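Local structure of cytochrome C-type biogenesis protein ccmF (Thermus thermophilus, 6ZMQ) at residues K532-G537 against A617-I622; T548-R553 against L566-R571; A591-Y596 against D608-K613. The protein probably acts as a membrane heme lyase in cytochrome c maturation, binding heme b and helping to deliver heme to apocytochrome c. One frame throughout, in Å; residues are numbered along the deposited sequence.

Contact 1: residues K532-G537 against A617-I622; sequences KTLYRG and ASLRLI. With LMT (dodecyl-beta-D-maltoside), chain D.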
loop_
_atom_site.group_PDB
_atom_site.type_symbol
_atom_site.label_atom_id
_atom_site.label_comp_id
_atom_site.label_asym_id
_atom_site.label_seq_id
_atom_site.Cartn_x
_atom_site.Cartn_y
_atom_site.Cartn_z
ATOM N N LYS A 532 -14.565 -9.721 -29.869
ATOM C CA LYS A 532 -14.761 -10.130 -31.251
ATOM C C LYS A 532 -13.936 -11.390 -31.493
ATOM O O LYS A 532 -13.129 -11.791 -30.653
ATOM C CB LYS A 532 -14.344 -9.013 -32.219
ATOM C CG LYS A 532 -14.300 -7.610 -31.600
ATOM C CD LYS A 532 -13.831 -6.539 -32.559
ATOM C CE LYS A 532 -12.323 -6.406 -32.511
ATOM N NZ LYS A 532 -11.845 -5.124 -33.110
ATOM N N THR A 533 -14.125 -12.028 -32.647
ATOM C CA THR A 533 -13.291 -13.168 -33.001
ATOM C C THR A 533 -12.993 -13.109 -34.491
ATOM O O THR A 533 -13.906 -13.223 -35.308
ATOM C CB THR A 533 -13.975 -14.501 -32.656
ATOM O OG1 THR A 533 -14.389 -14.492 -31.286
ATOM C CG2 THR A 533 -13.001 -15.646 -32.827
ATOM N N LEU A 534 -11.712 -13.026 -34.848
ATOM C CA LEU A 534 -11.352 -12.628 -36.201
ATOM C C LEU A 534 -10.459 -13.697 -36.813
ATOM O O LEU A 534 -9.586 -14.258 -36.147
ATOM C CB LEU A 534 -10.603 -11.287 -36.221
ATOM C CG LEU A 534 -11.181 -9.884 -36.017
ATOM C CD1 LEU A 534 -11.605 -9.662 -34.596
ATOM C CD2 LEU A 534 -10.147 -8.838 -36.424
ATOM N N TYR A 535 -10.683 -13.965 -38.099
ATOM C CA TYR A 535 -9.889 -14.934 -38.850
ATOM C C TYR A 535 -8.904 -14.154 -39.707
ATOM O O TYR A 535 -7.688 -14.324 -39.584
ATOM C CB TYR A 535 -10.719 -15.908 -39.724
ATOM C CG TYR A 535 -12.048 -15.512 -40.425
ATOM C CD1 TYR A 535 -13.308 -15.545 -39.795
ATOM C CD2 TYR A 535 -12.026 -15.195 -41.782
ATOM C CE1 TYR A 535 -14.465 -15.194 -40.472
ATOM C CE2 TYR A 535 -13.183 -14.865 -42.468
ATOM C CZ TYR A 535 -14.395 -14.866 -41.809
ATOM O OH TYR A 535 -15.542 -14.538 -42.493
ATOM N N ARG A 536 -9.412 -13.303 -40.594
ATOM C CA ARG A 536 -8.764 -12.083 -41.057
ATOM C C ARG A 536 -9.756 -10.931 -40.991
ATOM O O ARG A 536 -9.768 -10.047 -41.850
ATOM C CB ARG A 536 -8.160 -12.247 -42.452
ATOM C CG ARG A 536 -6.680 -12.615 -42.396
ATOM C CD ARG A 536 -6.306 -13.829 -43.218
ATOM N NE ARG A 536 -4.932 -14.225 -42.917
ATOM C CZ ARG A 536 -4.572 -14.941 -41.857
ATOM N NH1 ARG A 536 -5.486 -15.361 -40.993
ATOM N NH2 ARG A 536 -3.295 -15.236 -41.663
ATOM N N GLY A 537 -10.571 -10.936 -39.945
ATOM C CA GLY A 537 -11.575 -9.931 -39.688
ATOM C C GLY A 537 -12.980 -10.477 -39.535
ATOM O O GLY A 537 -13.425 -11.422 -40.193
ATOM N N ALA A 617 -8.360 -16.765 -34.042
ATOM C CA ALA A 617 -8.327 -16.306 -32.658
ATOM C C ALA A 617 -9.355 -15.216 -32.376
ATOM O O ALA A 617 -9.858 -14.545 -33.276
ATOM C CB ALA A 617 -6.924 -15.827 -32.289
ATOM N N SER A 618 -9.623 -15.027 -31.083
ATOM C CA SER A 618 -10.508 -13.988 -30.572
ATOM C C SER A 618 -9.693 -12.790 -30.100
ATOM O O SER A 618 -8.463 -12.845 -30.031
ATOM C CB SER A 618 -11.379 -14.510 -29.424
ATOM O OG SER A 618 -11.887 -13.443 -28.638
ATOM N N LEU A 619 -10.393 -11.684 -29.841
ATOM C CA LEU A 619 -9.804 -10.450 -29.342
ATOM C C LEU A 619 -10.784 -9.749 -28.408
ATOM O O LEU A 619 -12.002 -9.889 -28.551
ATOM C CB LEU A 619 -9.449 -9.499 -30.486
ATOM C CG LEU A 619 -8.112 -9.640 -31.207
ATOM C CD1 LEU A 619 -8.299 -10.503 -32.433
ATOM C CD2 LEU A 619 -7.578 -8.284 -31.594
ATOM N N ARG A 620 -10.253 -8.992 -27.448
ATOM C CA ARG A 620 -11.037 -8.032 -26.675
ATOM C C ARG A 620 -10.322 -6.684 -26.694
ATOM O O ARG A 620 -9.097 -6.616 -26.565
ATOM C CB ARG A 620 -11.280 -8.518 -25.226
ATOM C CG ARG A 620 -11.992 -7.503 -24.313
ATOM C CD ARG A 620 -12.868 -8.149 -23.247
ATOM N NE ARG A 620 -12.267 -8.152 -21.914
ATOM C CZ ARG A 620 -12.793 -8.778 -20.863
ATOM N NH1 ARG A 620 -13.931 -9.448 -20.989
ATOM N NH2 ARG A 620 -12.186 -8.737 -19.684
ATOM N N LEU A 621 -11.078 -5.607 -26.888
ATOM C CA LEU A 621 -10.484 -4.268 -26.907
ATOM C C LEU A 621 -11.340 -3.391 -25.996
ATOM O O LEU A 621 -12.559 -3.276 -26.201
ATOM C CB LEU A 621 -10.371 -3.728 -28.334
ATOM C CG LEU A 621 -9.788 -2.363 -28.749
ATOM C CD1 LEU A 621 -10.825 -1.291 -28.798
ATOM C CD2 LEU A 621 -8.634 -1.909 -27.879
ATOM N N ILE A 622 -10.702 -2.864 -24.893
ATOM C CA ILE A 622 -11.398 -1.942 -23.998
ATOM C C ILE A 622 -10.820 -0.536 -24.168
ATOM O O ILE A 622 -9.623 -0.337 -24.447
ATOM C CB ILE A 622 -11.387 -2.451 -22.528
ATOM C CG1 ILE A 622 -10.038 -2.345 -21.825
ATOM C CG2 ILE A 622 -11.770 -3.918 -22.477
ATOM C CD1 ILE A 622 -9.851 -1.147 -20.894
HETATM C C1B LMT D . -15.457 -4.350 -14.318
HETATM C C2B LMT D . -17.009 -4.501 -14.431
HETATM C C3B LMT D . -17.496 -5.287 -15.693
HETATM C C4B LMT D . -16.380 -5.657 -16.708
HETATM C C5B LMT D . -15.247 -6.281 -15.876
HETATM C C6B LMT D . -14.176 -6.844 -16.801
HETATM O O1B LMT D . -15.088 -4.163 -12.970
HETATM O O2B LMT D . -17.435 -5.122 -13.286
HETATM O O3B LMT D . -18.541 -4.643 -16.293
HETATM O "O4'" LMT D . -16.839 -6.570 -17.631
HETATM O O5B LMT D . -14.678 -5.399 -14.893
HETATM O O6B LMT D . -14.713 -7.827 -17.590
HETATM C "C1'" LMT D . -14.055 -0.925 -10.379
HETATM C "C2'" LMT D . -15.575 -1.226 -10.582
HETATM C "C3'" LMT D . -15.774 -2.639 -11.221
HETATM C "C4'" LMT D . -14.906 -2.840 -12.483
HETATM C "C5'" LMT D . -13.467 -2.652 -11.937
HETATM C "C6'" LMT D . -12.347 -3.043 -12.861
HETATM O "O1'" LMT D . -13.856 0.428 -10.219
HETATM O "O2'" LMT D . -16.208 -1.223 -9.367
HETATM O "O3'" LMT D . -17.088 -2.856 -11.504
HETATM O "O5'" LMT D . -13.293 -1.299 -11.540
HETATM O "O6'" LMT D . -12.337 -2.092 -13.845
HETATM C C1 LMT D . -13.737 0.908 -8.888
HETATM C C2 LMT D . -12.769 2.058 -8.953
HETATM C C3 LMT D . -13.037 3.241 -8.068
HETATM C C4 LMT D . -12.416 3.008 -6.710
HETATM C C5 LMT D . -12.652 4.207 -5.839
HETATM C C6 LMT D . -11.522 4.520 -4.901
HETATM C C7 LMT D . -10.212 4.591 -5.636
HETATM C C8 LMT D . -9.391 5.698 -5.072
HETATM C C9 LMT D . -7.992 5.280 -4.755
HETATM C C10 LMT D . -7.282 6.454 -4.149
HETATM C C11 LMT D . -5.849 6.114 -3.916
HETATM C C12 LMT D . -4.973 7.304 -4.101
#

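Contact 2: residues T548-R553 against L566-R571; sequences TFQGVR and LLKTDR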
loop_
_atom_site.group_PDB
_atom_site.type_symbol
_atom_site.label_atom_id
_atom_site.label_comp_id
_atom_site.label_asym_id
_atom_site.label_seq_id
_atom_site.Cartn_x
_atom_site.Cartn_y
_atom_site.Cartn_z
ATOM N N THR A 548 -7.222 -5.022 -37.863
ATOM C CA THR A 548 -7.534 -6.223 -38.636
ATOM C C THR A 548 -6.565 -7.335 -38.248
ATOM O O THR A 548 -5.455 -7.076 -37.777
ATOM C CB THR A 548 -7.489 -5.985 -40.158
ATOM O OG1 THR A 548 -7.759 -7.213 -40.846
ATOM C CG2 THR A 548 -6.140 -5.451 -40.598
ATOM N N PHE A 549 -6.997 -8.578 -38.456
ATOM C CA PHE A 549 -6.248 -9.759 -38.035
ATOM C C PHE A 549 -5.223 -10.140 -39.102
ATOM O O PHE A 549 -5.532 -10.160 -40.296
ATOM C CB PHE A 549 -7.224 -10.911 -37.750
ATOM C CG PHE A 549 -6.702 -11.958 -36.783
ATOM C CD1 PHE A 549 -5.688 -12.827 -37.141
ATOM C CD2 PHE A 549 -7.210 -12.040 -35.499
ATOM C CE1 PHE A 549 -5.212 -13.767 -36.257
ATOM C CE2 PHE A 549 -6.735 -12.981 -34.607
ATOM C CZ PHE A 549 -5.727 -13.839 -34.995
ATOM N N GLN A 550 -3.996 -10.449 -38.656
ATOM C CA GLN A 550 -2.903 -10.804 -39.557
ATOM C C GLN A 550 -2.148 -12.070 -39.166
ATOM O O GLN A 550 -1.058 -12.307 -39.695
ATOM C CB GLN A 550 -1.897 -9.657 -39.675
ATOM C CG GLN A 550 -2.378 -8.508 -40.505
ATOM C CD GLN A 550 -1.453 -7.328 -40.432
ATOM O OE1 GLN A 550 -0.690 -7.166 -39.475
ATOM N NE2 GLN A 550 -1.471 -6.523 -41.478
ATOM N N GLY A 551 -2.668 -12.870 -38.253
ATOM C CA GLY A 551 -2.085 -14.152 -37.927
ATOM C C GLY A 551 -1.718 -14.253 -36.460
ATOM O O GLY A 551 -1.932 -13.339 -35.664
ATOM N N VAL A 552 -1.169 -15.414 -36.114
ATOM C CA VAL A 552 -0.564 -15.653 -34.814
ATOM C C VAL A 552 0.896 -16.021 -35.063
ATOM O O VAL A 552 1.230 -16.612 -36.098
ATOM C CB VAL A 552 -1.319 -16.749 -34.011
ATOM C CG1 VAL A 552 -2.794 -16.371 -33.824
ATOM C CG2 VAL A 552 -1.231 -18.133 -34.644
ATOM N N ARG A 553 1.778 -15.597 -34.162
ATOM C CA ARG A 553 3.159 -16.058 -34.166
ATOM C C ARG A 553 3.313 -16.887 -32.904
ATOM O O ARG A 553 2.559 -16.706 -31.945
ATOM C CB ARG A 553 4.214 -14.938 -34.091
ATOM C CG ARG A 553 4.269 -13.844 -35.158
ATOM C CD ARG A 553 3.763 -14.061 -36.584
ATOM N NE ARG A 553 4.687 -14.580 -37.587
ATOM C CZ ARG A 553 4.284 -15.102 -38.741
ATOM N NH1 ARG A 553 2.989 -15.125 -39.035
ATOM N NH2 ARG A 553 5.167 -15.539 -39.627
ATOM N N LEU A 566 -1.059 -10.207 -34.253
ATOM C CA LEU A 566 -0.475 -9.042 -34.915
ATOM C C LEU A 566 -1.580 -8.306 -35.658
ATOM O O LEU A 566 -2.275 -8.889 -36.495
ATOM C CB LEU A 566 0.634 -9.442 -35.879
ATOM C CG LEU A 566 1.630 -10.483 -35.402
ATOM C CD1 LEU A 566 1.025 -11.845 -35.658
ATOM C CD2 LEU A 566 2.927 -10.314 -36.118
ATOM N N LEU A 567 -1.762 -7.038 -35.330
ATOM C CA LEU A 567 -2.859 -6.235 -35.842
ATOM C C LEU A 567 -2.294 -5.176 -36.788
ATOM O O LEU A 567 -1.086 -5.129 -37.014
ATOM C CB LEU A 567 -3.646 -5.621 -34.677
ATOM C CG LEU A 567 -4.736 -6.412 -33.914
ATOM C CD1 LEU A 567 -4.406 -7.866 -33.519
ATOM C CD2 LEU A 567 -5.093 -5.637 -32.658
ATOM N N LYS A 568 -3.176 -4.386 -37.414
ATOM C CA LYS A 568 -2.769 -3.343 -38.356
ATOM C C LYS A 568 -3.659 -2.112 -38.216
ATOM O O LYS A 568 -4.874 -2.232 -38.096
ATOM C CB LYS A 568 -2.817 -3.886 -39.820
ATOM C CG LYS A 568 -2.903 -2.837 -40.950
ATOM C CD LYS A 568 -2.355 -3.352 -42.286
ATOM C CE LYS A 568 -3.402 -3.908 -43.241
ATOM N NZ LYS A 568 -4.672 -3.131 -43.244
ATOM N N THR A 569 -3.056 -0.916 -38.256
ATOM C CA THR A 569 -3.831 0.320 -38.298
ATOM C C THR A 569 -3.199 1.300 -39.284
ATOM O O THR A 569 -1.979 1.308 -39.464
ATOM C CB THR A 569 -3.949 0.987 -36.916
ATOM O OG1 THR A 569 -4.376 0.024 -35.944
ATOM C CG2 THR A 569 -4.972 2.127 -36.955
ATOM N N ASP A 570 -4.045 2.127 -39.923
ATOM C CA ASP A 570 -3.718 3.281 -40.790
ATOM C C ASP A 570 -2.901 4.361 -40.059
ATOM O O ASP A 570 -2.741 4.368 -38.811
ATOM C CB ASP A 570 -4.885 3.784 -41.656
ATOM C CG ASP A 570 -4.536 4.014 -43.128
ATOM O OD1 ASP A 570 -3.710 4.903 -43.422
ATOM O OD2 ASP A 570 -5.089 3.295 -43.981
ATOM N N ARG A 571 -2.431 5.262 -40.931
ATOM C CA ARG A 571 -1.633 6.491 -40.724
ATOM C C ARG A 571 -1.152 6.627 -39.291
ATOM O O ARG A 571 -0.173 5.974 -38.931
ATOM C CB ARG A 571 -2.512 7.699 -41.038
ATOM C CG ARG A 571 -2.041 8.523 -42.224
ATOM C CD ARG A 571 -0.708 9.206 -41.987
ATOM N NE ARG A 571 0.431 8.829 -42.815
ATOM C CZ ARG A 571 0.384 8.232 -44.004
ATOM N NH1 ARG A 571 1.509 7.973 -44.647
ATOM N NH2 ARG A 571 -0.772 7.902 -44.554
#

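Contact 3: residues A591-Y596 against D608-K613; sequences APKVIY and DFDREK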
loop_
_atom_site.group_PDB
_atom_site.type_symbol
_atom_site.label_atom_id
_atom_site.label_comp_id
_atom_site.label_asym_id
_atom_site.label_seq_id
_atom_site.Cartn_x
_atom_site.Cartn_y
_atom_site.Cartn_z
ATOM N N ALA A 591 -3.926 -20.250 -19.551
ATOM C CA ALA A 591 -3.739 -19.153 -20.483
ATOM C C ALA A 591 -3.962 -17.796 -19.809
ATOM O O ALA A 591 -5.077 -17.256 -19.867
ATOM C CB ALA A 591 -4.698 -19.344 -21.661
ATOM N N PRO A 592 -2.936 -17.183 -19.145
ATOM C CA PRO A 592 -3.077 -15.770 -18.785
ATOM C C PRO A 592 -2.533 -14.845 -19.861
ATOM O O PRO A 592 -1.598 -15.172 -20.614
ATOM C CB PRO A 592 -2.290 -15.658 -17.474
ATOM C CG PRO A 592 -1.228 -16.620 -17.627
ATOM C CD PRO A 592 -1.834 -17.781 -18.364
ATOM N N LYS A 593 -3.184 -13.696 -19.961
ATOM C CA LYS A 593 -2.850 -12.657 -20.913
ATOM C C LYS A 593 -1.801 -11.714 -20.329
ATOM O O LYS A 593 -1.659 -11.582 -19.108
ATOM C CB LYS A 593 -4.111 -11.867 -21.261
ATOM C CG LYS A 593 -5.213 -12.749 -21.796
ATOM C CD LYS A 593 -6.502 -12.040 -22.092
ATOM C CE LYS A 593 -7.182 -11.600 -20.808
ATOM N NZ LYS A 593 -7.610 -12.760 -19.992
ATOM N N VAL A 594 -1.063 -11.053 -21.225
ATOM C CA VAL A 594 -0.497 -9.730 -20.956
ATOM C C VAL A 594 -0.884 -8.824 -22.127
ATOM O O VAL A 594 -0.640 -9.131 -23.314
ATOM C CB VAL A 594 1.020 -9.710 -20.687
ATOM C CG1 VAL A 594 1.328 -10.119 -19.256
ATOM C CG2 VAL A 594 1.760 -10.577 -21.570
ATOM N N ILE A 595 -1.546 -7.736 -21.782
ATOM C CA ILE A 595 -2.156 -6.786 -22.697
ATOM C C ILE A 595 -1.096 -5.874 -23.295
ATOM O O ILE A 595 -0.028 -5.655 -22.707
ATOM C CB ILE A 595 -3.244 -6.014 -21.919
ATOM C CG1 ILE A 595 -2.685 -5.240 -20.733
ATOM C CG2 ILE A 595 -4.083 -6.955 -21.162
ATOM C CD1 ILE A 595 -2.492 -3.775 -20.892
ATOM N N TYR A 596 -1.370 -5.342 -24.481
ATOM C CA TYR A 596 -0.558 -4.236 -24.976
ATOM C C TYR A 596 -1.408 -2.976 -24.976
ATOM O O TYR A 596 -2.610 -3.026 -25.268
ATOM C CB TYR A 596 0.053 -4.522 -26.355
ATOM C CG TYR A 596 0.593 -3.287 -27.059
ATOM C CD1 TYR A 596 1.776 -2.679 -26.633
ATOM C CD2 TYR A 596 -0.133 -2.669 -28.076
ATOM C CE1 TYR A 596 2.252 -1.531 -27.246
ATOM C CE2 TYR A 596 0.343 -1.539 -28.701
ATOM C CZ TYR A 596 1.529 -0.962 -28.276
ATOM O OH TYR A 596 2.005 0.178 -28.884
ATOM N N ASP A 608 -6.390 -6.910 -25.741
ATOM C CA ASP A 608 -6.581 -8.170 -25.040
ATOM C C ASP A 608 -6.819 -9.309 -26.019
ATOM O O ASP A 608 -7.366 -9.110 -27.107
ATOM C CB ASP A 608 -7.796 -8.069 -24.105
ATOM C CG ASP A 608 -7.515 -8.579 -22.733
ATOM O OD1 ASP A 608 -6.337 -8.826 -22.465
ATOM O OD2 ASP A 608 -8.459 -8.713 -21.925
ATOM N N PHE A 609 -6.408 -10.495 -25.613
ATOM C CA PHE A 609 -6.484 -11.678 -26.496
ATOM C C PHE A 609 -7.742 -12.516 -26.256
ATOM O O PHE A 609 -8.416 -12.805 -27.238
ATOM C CB PHE A 609 -5.208 -12.477 -26.313
ATOM C CG PHE A 609 -4.805 -13.141 -27.590
ATOM C CD1 PHE A 609 -5.740 -13.834 -28.328
ATOM C CD2 PHE A 609 -3.488 -13.152 -27.995
ATOM C CE1 PHE A 609 -5.376 -14.483 -29.491
ATOM C CE2 PHE A 609 -3.124 -13.804 -29.157
ATOM C CZ PHE A 609 -4.070 -14.460 -29.907
ATOM N N ASP A 610 -8.004 -12.868 -24.994
ATOM C CA ASP A 610 -9.161 -13.660 -24.489
ATOM C C ASP A 610 -8.922 -15.144 -24.738
ATOM O O ASP A 610 -8.566 -15.818 -23.797
ATOM C CB ASP A 610 -10.507 -13.036 -24.820
ATOM C CG ASP A 610 -10.858 -11.974 -23.817
ATOM O OD1 ASP A 610 -10.108 -11.813 -22.889
ATOM O OD2 ASP A 610 -11.881 -11.348 -23.978
ATOM N N ARG A 611 -9.387 -15.674 -25.846
ATOM C CA ARG A 611 -8.892 -16.993 -26.271
ATOM C C ARG A 611 -8.241 -16.926 -27.642
ATOM O O ARG A 611 -8.802 -16.360 -28.568
ATOM C CB ARG A 611 -10.032 -18.000 -26.320
ATOM C CG ARG A 611 -10.070 -18.814 -27.603
ATOM C CD ARG A 611 -11.044 -19.933 -27.364
ATOM N NE ARG A 611 -10.494 -20.650 -26.240
ATOM C CZ ARG A 611 -9.313 -21.214 -26.279
ATOM N NH1 ARG A 611 -8.842 -21.860 -25.229
ATOM N NH2 ARG A 611 -8.605 -21.123 -27.378
ATOM N N GLU A 612 -7.038 -17.447 -27.706
ATOM C CA GLU A 612 -6.435 -17.684 -29.018
ATOM C C GLU A 612 -6.899 -19.109 -29.270
ATOM O O GLU A 612 -6.566 -19.953 -28.441
ATOM C CB GLU A 612 -4.923 -17.782 -28.875
ATOM C CG GLU A 612 -4.319 -18.858 -29.745
ATOM C CD GLU A 612 -3.028 -19.410 -29.208
ATOM O OE1 GLU A 612 -3.063 -20.133 -28.233
ATOM O OE2 GLU A 612 -2.009 -19.091 -29.773
ATOM N N LYS A 613 -7.727 -19.357 -30.278
ATOM C CA LYS A 613 -8.146 -20.722 -30.560
ATOM C C LYS A 613 -7.160 -21.295 -31.584
ATOM O O LYS A 613 -6.227 -20.611 -32.011
ATOM C CB LYS A 613 -9.608 -20.766 -31.022
ATOM C CG LYS A 613 -10.354 -22.034 -30.575
ATOM C CD LYS A 613 -11.797 -22.105 -31.063
ATOM C CE LYS A 613 -12.730 -21.155 -30.330
ATOM N NZ LYS A 613 -13.844 -21.845 -29.616
#

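Contact 1: residues K532-G537 against A617-I622
K532, L534, A617 and L619 tie the two strands together through their backbones. K532 and L619 bond in both directions: K532 N gives to L619 O, and L619 N gives to K532 O at 2.9 Å in a nearly straight bond (168°). At the next hydrogen-bonded pair, L534 N donates to A617 O (2.9 Å), while the return bond from A617 N to L534 O is weak at 3.5 Å. A side chain adds to this ladder. S618 OG, anti to its backbone N (chi1 160°), donates to K532 O at 2.9 Å, nearly along the C=O axis, whereas L619 N approaches from above the carbonyl plane; two donors thus grip one oxygen. The pairing is that of an antiparallel sheet, with K532–L619 and L534–A617 as hydrogen-bonded pairs and T533–S618 as the non-hydrogen-bonded pair between them. It joins strand 528-534, which follows helix 501-525, to strand 617-625, which runs on to helix 627-644. Of the van der Waals contacts, T533 CG2 rests 3.4 Å from A617 O and T533 OG1 lies 3.5 Å from S618 CB, on one face. On the other face L534 and L619 cross at about a right angle, their CD1 atoms 4.0 Å apart; V542, M547 and F549 pack around this side. Farther along, O6B of the bound dodecyl maltoside lies obliquely to the R620 guanidinium, 3.4 Å from NH2.

Contact 2: residues T548-R553 against L566-R571
The flat amide of Q550 turns one side of its plane to K568 and L567: K568 CB lies on that side, 3.8 Å from Q550 CD, and L567 O on the same side. Q550 and K568 cross at about a right angle. T548 runs beside K568, pointing the same way, its CG2 3.8 Å from K568 CB. At the other end, L566 spreads its two methyls across the aliphatic part of R553, where CD1 meets R553 CD at 3.6 Å; the same CD1 lies 3.3 Å from G551 O. The backbones run roughly antiparallel, continuing the hairpin of strands 554-556 and 561-566 past its regular pairing. Here Q550 N gives L566 O a weak bond (3.2 Å, 125°), and L567 CA makes a C-H...O contact of 3.3 Å with T548 O. F549 and L567 also pack on L619 of strand 617-625. With one weak conventional bond assigned between the backbones, cohesion rests largely on L566, with T548, Q550 and the carbon chain of K568, and less on R553, which touches through CG and CD; K568 NZ also ends beside the T548 methyl.

Contact 3: residues A591-Y596 against D608-K613
K593, D608 and D610 carry this contact, a lysine laid against two aspartates. K593 leaves its backbone toward the segment 608-613 and bends at chi3 (-70°) and chi4 (-65°), which turns CE and then NZ aside from a straight course. Its aliphatic part does most of the touching: CD lies 3.2 Å from D608 OD1, CE lies 3.3 Å from D608 OD2, and the two side chains cross at about a right angle. The ammonium group itself stays farther off, with NZ 4.6 Å from D608 OD2, beyond a salt bridge, though the opposite charges probably still attract. D610 OD1 makes a salt bridge with K593 NZ, a long one at 3.9 Å. K593 CD also passes 3.4 Å from D610 N, where the chain turns after F609. I595 sets its CG2 3.2 Å from D608 OD1, so that this oxygen meets carbon from both residues. R620 makes long, weak ion pairs with both aspartates, and E531 brings a like charge close to D610; the positive charges of K593 and R620 would be expected to offset this crowding of acids. K593 also makes a cation-pi contact with W251, which belongs to the tryptophan-rich WWD segment of this family. The short, weakly bonded strand about 593-594 is an outer strand of the sheet that includes 578-581, D608 ends strand 603-608 of the other sheet beside 617-625, and W251 follows helix 224-247, so the lysine links the two sheets to the loop that follows that helix.

In the fold
All three contacts lie in the small beta domain inserted between helices 501-525 and 627-644, in the C-terminal part of CcmF. Contact 1 closes the domain by pairing its first and last long strands; contacts 2 and 3 are nested in that loop and follow one another in series. The centre of contact 1 is about 11 Å from those of the other two, whose centres are about 15 Å apart and which do not touch. Strand 617-625 links them: F549 of contact 2 packs on A617, and the backbones of D608 and R611 in contact 3 bond to R620 and S618. The domain is joined at both ends to membrane helices, and the three contacts lie away from the heme-binding residues.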